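Local atomic coordinates of DnaD domain protein (Enterococcus faecalis, PDB entry 2I5U), a protein that is of unknown function but, as a DnaD domain member of the DnaB/DnaD family, probably takes part in the initiation of DNA replication. Residues A[15-18]-A[19-22]. Numbering follows the deposited sequence. Where two conformers were deposited one is given.
Sequences LMSS and KTMT
Selenomethionine M16, in the one of its two conformers described here, lays its selenium against T20 at the start of helix 18-32. Its CG stands anti to the backbone N (chi1 167°), and bends at chi2 and chi3 fold the chain round until SE comes 3.4 Å from T20 CG2, the two side chains crossing at about a right angle. M21, also a selenomethionine, meets M16 nearer its backbone, with M21 SE 4.0 Å from M16 CG.

Next comes S17, the N-cap residue. With chi1 at 78°, its OG sits between its own backbone N and carbonyl carbon and faces the first turn of the helix, 3.0 Å from T20 N and 2.9 Å from T20 OG1. A water bridges the same two residues: it accepts from S17 N and is hydrogen-bonded to T20 OG1. The carbonyl O of S17 opens the helical ladder, taking the N-H of M21 at an N to O distance of 3.0 Å in a nearly straight bond (163°).

S18 carries the ladder on. Its O accepts the T22 N-H, with 3.0 Å between O and N, while T22 OG1 comes within 2.9 Å of S18 O. The NZ of K19 forms a salt bridge with D23.

The cap lies at the surface, the side chain of T22 about 4 Å from a bound magnesium ion. M16 and T20 both rest on W8 of helix 2-9, M16 also touching I4 and R5, and the M16 N-H is hydrogen-bonded to the E9 carboxylate (OE2). These contacts pack the start of helix 18-32, and the loop before it, against helix 2-9.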
# COMPACT_ATOMS: atom_id res chain seq x y z
N LEU A 15 10.27 -10.97 3.09
CA LEU A 15 10.85 -9.73 3.56
C LEU A 15 10.36 -8.56 2.73
O LEU A 15 10.17 -8.69 1.52
CB LEU A 15 12.37 -9.78 3.46
CG LEU A 15 13.10 -10.86 4.24
CD1 LEU A 15 14.62 -10.83 3.91
CD2 LEU A 15 12.84 -10.65 5.71
N MSE A 16 10.16 -7.42 3.36
CA MSE A 16 9.91 -6.18 2.63
C MSE A 16 11.22 -5.69 2.02
O MSE A 16 12.14 -5.35 2.73
CB MSE A 16 9.32 -5.11 3.57
CG MSE A 16 9.30 -3.73 3.01
SE MSE A 16 7.97 -3.70 1.72
CE MSE A 16 6.45 -3.52 2.98
N SER A 17 11.29 -5.67 0.70
CA SER A 17 12.49 -5.21 0.02
C SER A 17 12.69 -3.71 0.20
O SER A 17 11.74 -2.96 0.47
CB SER A 17 12.44 -5.57 -1.45
OG SER A 17 11.61 -4.71 -2.18
N SER A 18 13.92 -3.25 0.05
CA SER A 18 14.19 -1.82 0.03
C SER A 18 13.38 -1.10 -1.07
O SER A 18 12.86 -0.01 -0.86
CB SER A 18 15.67 -1.54 -0.17
OG SER A 18 16.43 -1.99 0.95
N LYS A 19 13.28 -1.73 -2.24
CA LYS A 19 12.55 -1.15 -3.36
C LYS A 19 11.07 -0.97 -3.04
O LYS A 19 10.48 0.08 -3.32
CB LYS A 19 12.69 -2.04 -4.61
CG LYS A 19 11.97 -1.48 -5.87
CD LYS A 19 11.94 -2.47 -7.03
CE LYS A 19 11.27 -1.82 -8.27
NZ LYS A 19 9.87 -1.31 -8.04
N THR A 20 10.48 -1.99 -2.45
CA THR A 20 9.06 -1.97 -2.16
C THR A 20 8.79 -0.97 -1.06
O THR A 20 7.78 -0.26 -1.11
CB THR A 20 8.54 -3.38 -1.81
OG1 THR A 20 8.84 -4.26 -2.90
CG2 THR A 20 7.00 -3.34 -1.50
N MSE A 21 9.68 -0.84 -0.07
CA MSE A 21 9.50 0.21 0.97
C MSE A 21 9.56 1.60 0.36
O MSE A 21 8.78 2.51 0.73
CB MSE A 21 10.51 0.09 2.11
CG MSE A 21 10.02 0.76 3.42
SE MSE A 21 8.38 0.00 4.25
CE MSE A 21 7.09 1.25 3.51
N THR A 22 10.50 1.78 -0.56
CA THR A 22 10.62 3.04 -1.31
C THR A 22 9.32 3.31 -2.05
O THR A 22 8.80 4.42 -2.02
CB THR A 22 11.78 2.97 -2.33
OG1 THR A 22 13.02 2.79 -1.61
CG2 THR A 22 11.83 4.21 -3.19
O HOH W 1 9.43 -6.55 -1.33